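Local coordinates for protein carbonic anhydrase (Coccomyxa sp. PA, PDB 3UCJ) that probably catalyses the reversible hydration of carbon dioxide to hydrogencarbonate with one zinc ion per subunit, and is held here in complex with the sulfonamide inhibitor acetazolamide, at residues Phe66-Val71 against Asn77-Cys82; Leu156-Gln161 against Lys196-Pro201; Ile186-Thr189 against Leu194-Glu197. All coordinates share one frame; numbering follows the deposited sequence.

Interaction 1 of 3, residues Phe66-Val71 against Asn77-Cys82; sequences FVQRNV and NKDLNC. With AZM (5-acetamido-1,3,4-thiadiazole-2-sulfonamide), chain D.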
loop_
_atom_site.group_PDB
_atom_site.type_symbol
_atom_site.label_atom_id
_atom_site.label_comp_id
_atom_site.label_asym_id
_atom_site.label_seq_id
_atom_site.Cartn_x
_atom_site.Cartn_y
_atom_site.Cartn_z
ATOM N N PHE A 66 20.851 9.537 -4.315
ATOM C CA PHE A 66 19.636 8.859 -4.697
ATOM C C PHE A 66 18.543 9.401 -3.778
ATOM O O PHE A 66 18.768 9.550 -2.623
ATOM C CB PHE A 66 19.828 7.384 -4.455
ATOM C CG PHE A 66 18.909 6.485 -5.217
ATOM C CD1 PHE A 66 19.306 5.900 -6.387
ATOM C CD2 PHE A 66 17.694 6.153 -4.717
ATOM C CE1 PHE A 66 18.516 5.044 -7.039
ATOM C CE2 PHE A 66 16.893 5.305 -5.376
ATOM C CZ PHE A 66 17.295 4.739 -6.539
ATOM N N VAL A 67 17.361 9.664 -4.311
ATOM C CA VAL A 67 16.346 10.396 -3.584
ATOM C C VAL A 67 14.936 9.789 -3.534
ATOM O O VAL A 67 14.394 9.450 -4.526
ATOM C CB VAL A 67 16.236 11.808 -4.133
ATOM C CG1 VAL A 67 15.102 12.519 -3.514
ATOM C CG2 VAL A 67 17.526 12.559 -3.921
ATOM N N GLN A 68 14.403 9.664 -2.332
ATOM C CA GLN A 68 12.993 9.458 -2.086
ATOM C C GLN A 68 12.410 10.727 -1.468
ATOM O O GLN A 68 12.937 11.215 -0.524
ATOM C CB GLN A 68 12.774 8.276 -1.162
ATOM C CG GLN A 68 11.543 8.322 -0.305
ATOM C CD GLN A 68 10.274 7.867 -0.990
ATOM O OE1 GLN A 68 9.232 7.913 -0.417
ATOM N NE2 GLN A 68 10.386 7.405 -2.184
ATOM N N ARG A 69 11.314 11.236 -2.011
ATOM C CA ARG A 69 10.725 12.423 -1.372
ATOM C C ARG A 69 9.219 12.167 -1.366
ATOM O O ARG A 69 8.671 11.733 -2.355
ATOM C CB ARG A 69 11.014 13.686 -2.218
ATOM C CG ARG A 69 12.447 14.229 -1.881
ATOM C CD ARG A 69 12.716 15.388 -2.843
ATOM N NE ARG A 69 11.873 16.588 -2.571
ATOM C CZ ARG A 69 12.035 17.751 -3.175
ATOM N NH1 ARG A 69 12.975 17.935 -4.137
ATOM N NH2 ARG A 69 11.221 18.716 -2.880
ATOM N N ASN A 70 8.645 12.312 -0.176
ATOM C CA ASN A 70 7.169 12.118 -0.048
ATOM C C ASN A 70 6.651 13.142 0.956
ATOM O O ASN A 70 7.440 13.837 1.616
ATOM C CB ASN A 70 6.882 10.644 0.412
ATOM C CG ASN A 70 7.432 10.343 1.823
ATOM O OD1 ASN A 70 7.077 10.976 2.836
ATOM N ND2 ASN A 70 8.266 9.307 1.911
ATOM N N VAL A 71 5.334 13.251 1.060
ATOM C CA VAL A 71 4.776 14.231 2.030
ATOM C C VAL A 71 5.083 13.894 3.471
ATOM O O VAL A 71 4.670 12.845 4.033
ATOM C CB VAL A 71 3.193 14.337 1.773
ATOM C CG1 VAL A 71 2.521 15.008 3.026
ATOM C CG2 VAL A 71 2.899 14.976 0.403
ATOM N N ASN A 77 7.706 0.337 6.831
ATOM C CA ASN A 77 8.020 -1.006 6.262
ATOM C C ASN A 77 6.936 -1.446 5.315
ATOM O O ASN A 77 7.193 -2.251 4.367
ATOM C CB ASN A 77 8.027 -2.024 7.375
ATOM C CG ASN A 77 9.267 -1.902 8.332
ATOM O OD1 ASN A 77 10.275 -1.244 8.034
ATOM N ND2 ASN A 77 9.135 -2.548 9.471
ATOM N N LYS A 78 5.744 -0.824 5.486
ATOM C CA LYS A 78 4.636 -1.219 4.611
ATOM C C LYS A 78 4.413 -0.313 3.456
ATOM O O LYS A 78 3.389 -0.444 2.780
ATOM C CB LYS A 78 3.401 -1.415 5.480
ATOM C CG LYS A 78 3.604 -2.639 6.400
ATOM C CD LYS A 78 2.583 -2.845 7.527
ATOM C CE LYS A 78 1.135 -3.226 6.946
ATOM N NZ LYS A 78 0.247 -3.871 8.031
ATOM N N ASP A 79 5.338 0.594 3.161
ATOM C CA ASP A 79 5.246 1.427 1.995
ATOM C C ASP A 79 6.292 0.959 1.001
ATOM O O ASP A 79 7.492 1.297 1.219
ATOM C CB ASP A 79 5.641 2.894 2.358
ATOM C CG ASP A 79 5.820 3.774 1.107
ATOM O OD1 ASP A 79 5.219 3.456 0.052
ATOM O OD2 ASP A 79 6.422 4.877 1.240
ATOM N N LEU A 80 5.798 0.220 -0.020
ATOM C CA LEU A 80 6.671 -0.304 -1.093
ATOM C C LEU A 80 7.402 0.760 -1.885
ATOM O O LEU A 80 8.436 0.491 -2.493
ATOM C CB LEU A 80 5.940 -1.291 -2.003
ATOM C CG LEU A 80 5.366 -2.491 -1.251
ATOM C CD1 LEU A 80 4.568 -3.391 -2.329
ATOM C CD2 LEU A 80 6.544 -3.299 -0.539
ATOM N N ASN A 81 6.873 1.990 -1.965
ATOM C CA ASN A 81 7.535 3.056 -2.649
ATOM C C ASN A 81 8.848 3.449 -1.911
ATOM O O ASN A 81 9.986 3.382 -2.460
ATOM C CB ASN A 81 6.526 4.298 -2.683
ATOM C CG ASN A 81 7.027 5.474 -3.455
ATOM O OD1 ASN A 81 8.194 5.897 -3.338
ATOM N ND2 ASN A 81 6.055 6.196 -4.141
ATOM N N CYS A 82 8.720 3.928 -0.668
ATOM C CA CYS A 82 9.965 4.216 0.079
ATOM C C CYS A 82 10.846 2.945 0.288
ATOM O O CYS A 82 12.132 3.013 0.132
ATOM C CB CYS A 82 9.591 4.718 1.487
ATOM S SG CYS A 82 11.064 5.314 2.429
HETATM C C1 AZM D . 2.967 20.044 3.153
HETATM C C2 AZM D . 0.653 19.888 3.829
HETATM C C3 AZM D . -1.157 18.420 4.340
HETATM C C4 AZM D . -2.663 18.259 4.437
HETATM N N1 AZM D . 5.693 20.116 3.664
HETATM N N2 AZM D . 1.168 21.160 3.919
HETATM N N3 AZM D . 2.593 21.277 3.494
HETATM N N4 AZM D . -0.654 19.657 4.344
HETATM O O1 AZM D . 4.819 20.245 1.322
HETATM O O2 AZM D . 4.595 18.270 2.686
HETATM O O3 AZM D . -0.372 17.439 4.237
HETATM S S1 AZM D . 4.594 19.767 2.582
HETATM S S2 AZM D . 1.753 18.745 3.210
#

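Interaction 2 of 3, residues Leu156-Gln161 against Lys196-Pro201; sequences LNVEAQ and KELIKP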
loop_
_atom_site.group_PDB
_atom_site.type_symbol
_atom_site.label_atom_id
_atom_site.label_comp_id
_atom_site.label_asym_id
_atom_site.label_seq_id
_atom_site.Cartn_x
_atom_site.Cartn_y
_atom_site.Cartn_z
ATOM N N LEU A 156 10.532 15.604 16.230
ATOM C CA LEU A 156 10.147 14.292 16.718
ATOM C C LEU A 156 9.934 13.363 15.531
ATOM O O LEU A 156 10.241 12.161 15.637
ATOM C CB LEU A 156 8.831 14.369 17.514
ATOM C CG LEU A 156 9.089 14.958 18.952
ATOM C CD1 LEU A 156 7.713 15.346 19.564
ATOM C CD2 LEU A 156 9.942 14.035 19.797
ATOM N N ASN A 157 9.390 13.937 14.472
ATOM C CA ASN A 157 9.125 13.140 13.264
ATOM C C ASN A 157 10.478 12.666 12.679
ATOM O O ASN A 157 10.669 11.442 12.381
ATOM C CB ASN A 157 8.317 13.923 12.262
ATOM C CG ASN A 157 7.892 13.022 11.063
ATOM O OD1 ASN A 157 7.365 11.919 11.271
ATOM N ND2 ASN A 157 8.206 13.468 9.869
ATOM N N VAL A 158 11.434 13.584 12.542
ATOM C CA VAL A 158 12.801 13.125 12.128
ATOM C C VAL A 158 13.280 11.952 12.991
ATOM O O VAL A 158 13.760 10.897 12.478
ATOM C CB VAL A 158 13.853 14.289 12.124
ATOM C CG1 VAL A 158 15.277 13.721 11.794
ATOM C CG2 VAL A 158 13.449 15.343 11.093
ATOM N N GLU A 159 13.262 12.120 14.329
ATOM C CA GLU A 159 13.746 11.041 15.158
ATOM C C GLU A 159 13.031 9.738 14.912
ATOM O O GLU A 159 13.654 8.663 14.926
ATOM C CB GLU A 159 13.695 11.385 16.694
ATOM C CG GLU A 159 14.356 10.182 17.433
ATOM C CD GLU A 159 14.671 10.366 18.926
ATOM O OE1 GLU A 159 14.369 11.474 19.466
ATOM O OE2 GLU A 159 15.147 9.360 19.524
ATOM N N ALA A 160 11.697 9.776 14.766
ATOM C CA ALA A 160 10.966 8.540 14.581
ATOM C C ALA A 160 11.347 7.927 13.224
ATOM O O ALA A 160 11.405 6.703 13.131
ATOM C CB ALA A 160 9.453 8.869 14.553
ATOM N N GLN A 161 11.563 8.768 12.199
ATOM C CA GLN A 161 11.805 8.222 10.853
ATOM C C GLN A 161 13.235 7.680 10.829
ATOM O O GLN A 161 13.498 6.656 10.185
ATOM C CB GLN A 161 11.527 9.222 9.706
ATOM C CG GLN A 161 10.075 9.777 9.736
ATOM C CD GLN A 161 8.972 8.690 9.946
ATOM O OE1 GLN A 161 9.072 7.563 9.396
ATOM N NE2 GLN A 161 7.899 9.029 10.789
ATOM N N LYS A 196 20.678 21.513 9.791
ATOM C CA LYS A 196 21.228 21.189 11.114
ATOM C C LYS A 196 21.194 19.681 11.405
ATOM O O LYS A 196 20.265 18.976 11.009
ATOM C CB LYS A 196 20.480 22.032 12.180
ATOM C CG LYS A 196 20.510 21.567 13.611
ATOM C CD LYS A 196 19.750 22.634 14.522
ATOM C CE LYS A 196 18.242 22.653 14.225
ATOM N NZ LYS A 196 17.387 23.591 15.067
ATOM N N GLU A 197 22.221 19.187 12.082
ATOM C CA GLU A 197 22.273 17.814 12.515
ATOM C C GLU A 197 21.515 17.594 13.828
ATOM O O GLU A 197 21.951 18.046 14.914
ATOM C CB GLU A 197 23.728 17.314 12.581
ATOM C CG GLU A 197 23.939 15.852 12.973
ATOM C CD GLU A 197 25.421 15.474 13.006
ATOM O OE1 GLU A 197 26.210 16.324 13.472
ATOM O OE2 GLU A 197 25.835 14.380 12.561
ATOM N N LEU A 198 20.390 16.875 13.756
ATOM C CA LEU A 198 19.617 16.533 14.954
ATOM C C LEU A 198 20.094 15.332 15.689
ATOM O O LEU A 198 19.992 15.276 16.921
ATOM C CB LEU A 198 18.159 16.259 14.570
ATOM C CG LEU A 198 17.038 17.221 14.868
ATOM C CD1 LEU A 198 17.421 18.758 15.135
ATOM C CD2 LEU A 198 15.829 17.017 13.865
ATOM N N ILE A 199 20.526 14.304 14.968
ATOM C CA ILE A 199 21.019 13.128 15.611
ATOM C C ILE A 199 22.368 12.768 14.984
ATOM O O ILE A 199 22.497 12.792 13.755
ATOM C CB ILE A 199 20.065 11.904 15.453
ATOM C CG1 ILE A 199 18.597 12.271 15.800
ATOM C CG2 ILE A 199 20.593 10.761 16.289
ATOM C CD1 ILE A 199 17.651 11.133 15.446
ATOM N N LYS A 200 23.350 12.382 15.831
ATOM C CA LYS A 200 24.693 12.166 15.315
ATOM C C LYS A 200 24.641 10.855 14.517
ATOM O O LYS A 200 23.606 10.145 14.563
ATOM C CB LYS A 200 25.724 12.110 16.468
ATOM C CG LYS A 200 26.340 13.479 16.761
ATOM C CD LYS A 200 25.473 14.255 17.727
ATOM C CE LYS A 200 25.797 13.937 19.253
ATOM N NZ LYS A 200 26.427 15.142 19.980
ATOM N N PRO A 201 25.708 10.526 13.771
ATOM C CA PRO A 201 25.637 9.339 12.926
ATOM C C PRO A 201 25.372 8.065 13.712
ATOM O O PRO A 201 25.923 7.900 14.836
ATOM C CB PRO A 201 27.031 9.307 12.285
ATOM C CG PRO A 201 27.428 10.753 12.197
ATOM C CD PRO A 201 26.937 11.325 13.483
#

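Interaction 3 of 3, residues Ile186-Thr189 against Leu194-Glu197; sequences IVYT and LVKE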
loop_
_atom_site.group_PDB
_atom_site.type_symbol
_atom_site.label_atom_id
_atom_site.label_comp_id
_atom_site.label_asym_id
_atom_site.label_seq_id
_atom_site.Cartn_x
_atom_site.Cartn_y
_atom_site.Cartn_z
ATOM N N ILE A 186 18.629 14.672 10.139
ATOM C CA ILE A 186 18.912 16.081 9.905
ATOM C C ILE A 186 17.627 16.859 9.642
ATOM O O ILE A 186 16.521 16.260 9.398
ATOM C CB ILE A 186 19.880 16.268 8.716
ATOM C CG1 ILE A 186 19.333 15.558 7.434
ATOM C CG2 ILE A 186 21.200 15.681 9.023
ATOM C CD1 ILE A 186 20.091 16.002 6.110
ATOM N N VAL A 187 17.728 18.188 9.712
ATOM C CA VAL A 187 16.547 19.026 9.513
ATOM C C VAL A 187 16.958 20.294 8.717
ATOM O O VAL A 187 18.091 20.789 8.890
ATOM C CB VAL A 187 15.881 19.368 10.880
ATOM C CG1 VAL A 187 16.852 20.225 11.763
ATOM C CG2 VAL A 187 14.594 20.067 10.626
ATOM N N TYR A 188 16.129 20.752 7.798
ATOM C CA TYR A 188 16.415 21.904 6.988
ATOM C C TYR A 188 15.475 23.071 7.302
ATOM O O TYR A 188 14.287 22.863 7.537
ATOM C CB TYR A 188 16.230 21.482 5.542
ATOM C CG TYR A 188 16.367 22.511 4.493
ATOM C CD1 TYR A 188 17.636 22.939 4.073
ATOM C CD2 TYR A 188 15.252 23.060 3.884
ATOM C CE1 TYR A 188 17.795 23.833 3.084
ATOM C CE2 TYR A 188 15.396 23.979 2.873
ATOM C CZ TYR A 188 16.700 24.366 2.491
ATOM O OH TYR A 188 16.877 25.247 1.500
ATOM N N THR A 189 15.984 24.295 7.189
ATOM C CA THR A 189 15.140 25.515 7.388
ATOM C C THR A 189 14.891 26.218 6.063
ATOM O O THR A 189 15.829 26.758 5.478
ATOM C CB THR A 189 15.776 26.474 8.414
ATOM O OG1 THR A 189 15.983 25.734 9.617
ATOM C CG2 THR A 189 14.829 27.656 8.677
ATOM N N LEU A 194 19.692 26.442 5.475
ATOM C CA LEU A 194 20.633 25.671 6.247
ATOM C C LEU A 194 20.056 24.374 6.809
ATOM O O LEU A 194 18.923 24.375 7.295
ATOM C CB LEU A 194 21.122 26.508 7.429
ATOM C CG LEU A 194 21.951 27.737 6.990
ATOM C CD1 LEU A 194 21.891 28.749 8.113
ATOM C CD2 LEU A 194 23.404 27.260 6.758
ATOM N N VAL A 195 20.908 23.357 6.790
ATOM C CA VAL A 195 20.752 22.077 7.439
ATOM C C VAL A 195 21.401 22.061 8.827
ATOM O O VAL A 195 22.544 22.548 9.005
ATOM C CB VAL A 195 21.423 20.954 6.551
ATOM C CG1 VAL A 195 21.598 19.560 7.300
ATOM C CG2 VAL A 195 20.615 20.793 5.255
ATOM N N LYS A 196 20.678 21.513 9.791
ATOM C CA LYS A 196 21.228 21.189 11.114
ATOM C C LYS A 196 21.194 19.681 11.405
ATOM O O LYS A 196 20.265 18.976 11.009
ATOM C CB LYS A 196 20.480 22.032 12.180
ATOM C CG LYS A 196 20.510 21.567 13.611
ATOM C CD LYS A 196 19.750 22.634 14.522
ATOM C CE LYS A 196 18.242 22.653 14.225
ATOM N NZ LYS A 196 17.387 23.591 15.067
ATOM N N GLU A 197 22.221 19.187 12.082
ATOM C CA GLU A 197 22.273 17.814 12.515
ATOM C C GLU A 197 21.515 17.594 13.828
ATOM O O GLU A 197 21.951 18.046 14.914
ATOM C CB GLU A 197 23.728 17.314 12.581
ATOM C CG GLU A 197 23.939 15.852 12.973
ATOM C CD GLU A 197 25.421 15.474 13.006
ATOM O OE1 GLU A 197 26.210 16.324 13.472
ATOM O OE2 GLU A 197 25.835 14.380 12.561
HETATM O O HOH W 1 18.047 24.055 10.005
#

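Interaction 1 of 3, residues Phe66-Val71 against Asn77-Cys82
Q68 and N81 carry this contact through their side-chain amides. The hydrogen bond runs from Q68 NE2 to N81 OD1 at 2.9 Å and is close to straight, 162° at the hydrogen. N81 OD1 lies near the plane of the Q68 amide, but the two amides are turned 75° against each other, and the donor sits somewhat out of the N81 carbonyl plane. A second bond fixes the other end of the glutamine: N70 ND2 donates to Q68 OE1 at 2.9 Å, in the carbonyl plane on a lone pair. With both ends engaged, the Q68 amide has its rotation set; N81 ND2 of the second subunit adds another donor to OE1, so this buried oxygen is well satisfied. Replacing Q68 by alanine removes the amide and is likely to leave N81 OD1, N70 ND2 and N81 ND2 of the second subunit without these partners.

Van der Waals contact is slighter. The Q68 chain leaves with CG anti to the backbone N (chi1 151°) and then bends at CG, which lays the amide alongside C82: OE1 stands 3.7 Å from C82 CB, and Q68 CG is a loose 4.1 Å from C82 SG. At the far end of 66-71, V71 CG1 touches the thiadiazole sulfur S2 of acetazolamide at 3.8 Å.

D79 provides the N-cap of the helix that begins at L80. Its OD1 receives N81 N at 3.0 Å and its OD2 receives C82 N at 3.1 Å, both from above the carboxylate plane. D79 OD2 also meets N81 ND2 of the second subunit, so cap and amides form one buried network at the subunit interface.

The Q68-N81 bond joins strand 65-70, outermost in this chain, to the first turn of helix 80-92; strand 42-47 pairs with it, and V67 carries backbone bonds on into the second subunit.

Interaction 2 of 3, residues Leu156-Gln161 against Lys196-Pro201
E159 and I199 mark the nearest backbone approach, their CA atoms 7.6 Å apart, where helix 146-167 passes a corner that the chain turns at L198 and I199. The separation leaves the meeting to side chains, and it consists of two small van der Waals contacts, one of them between apolar side chains, burying 156 Å² in all.

In the first, V158 points toward L198, and the methyl L198 CD2 sits against the branch point of the valine: it is 3.8 Å from V158 CB, 3.9 Å from V158 CG1 and 4.0 Å from V158 CG2. Near-equal distances to all three atoms show one methyl pressed on the fork rather than on a single branch.

In the second, I199 CD1 reaches the helix itself, 3.9 Å from E159 CA and 4.0 Å from E159 CG, the two side chains crossing at about a right angle. I199 CD1 is anti to CA about CB-CG1 (chi2 172°), so the branch reaches out to the helix backbone. E159 therefore offers its aliphatic stem to I199, while its carboxylate goes to another partner: OE2 accepts from the backbone N of R213.

The corner at L198 and I199, just past the hairpin strand, is thereby set against helix 146-167. On other sides of that helix, N157 and Q161 bond to the loop at G72 and V75, and L156 and A160 pack on V133 of helix 128-135; strand 182-189 lies beside L198 through V187.

Interaction 3 of 3, residues Ile186-Thr189 against Leu194-Glu197
The Y188 ring meets V195 at its edge: V195 CG2 lies near the ring plane, 3.9 Å from Y188 CD1, and the two side chains cross at about a right angle. L194 O approaches the same ring obliquely, while V52, L57 and H103, together with W19 of the second subunit, supply further packing around the tyrosine.

I186 shares that sheet face, and its CB stands 4.0 Å from V195 CG1. On the reverse face V187 and K196 run side by side. K196 bends at chi3 (68°), which brings its CE to 3.7 Å from V187 CG1 while NZ bonds to Y104 OH.

The backbones form an antiparallel hairpin, the segment axes 153° apart in direction. V187 and K196 are a hydrogen-bonded pair, V187 N to K196 O at 3.0 Å and K196 N to V187 O at 2.8 Å; I186 with E197 and Y188 with V195 are non-hydrogen-bonded pairs. Nearer the turn, T189 N donates to L194 O at 2.9 Å, and a water that donates to L194 O at 2.9 Å is also bonded to T189 OG1.

Main-chain bonds thus fix the register, and side chains differentiate the faces: that of I186, Y188 and V195 is largely apolar, with E197 at its end, and partly closed by the second subunit, whereas K196 gives the other an aliphatic cover with a polar end. Y188 lies about 4 Å from the side chain of the zinc ligand H103, and so packs next to a metal ligand.

How the interactions relate
All three contacts reach one mixed sheet, ordered 65-70, 42-47, 97-103, 182-189, 194-202. Interaction 1 lies at one of the outermost strands within the chain and interactions 2 and 3 at the other, so its centre is about 17 Å from that of interaction 2 and about 20 Å from that of interaction 3. Interaction 1 is complete along the chain before the others begin. Interactions 2 and 3 have centres about 10 Å apart, share K196 and E197 on strand 194-202, and touch directly, V158 CG2 lying 3.6 Å from I186 O. Hairpin and helix 146-167 therefore form one continuous packing region. Each contact also meets the second subunit, so both outer strands take part in the assembly.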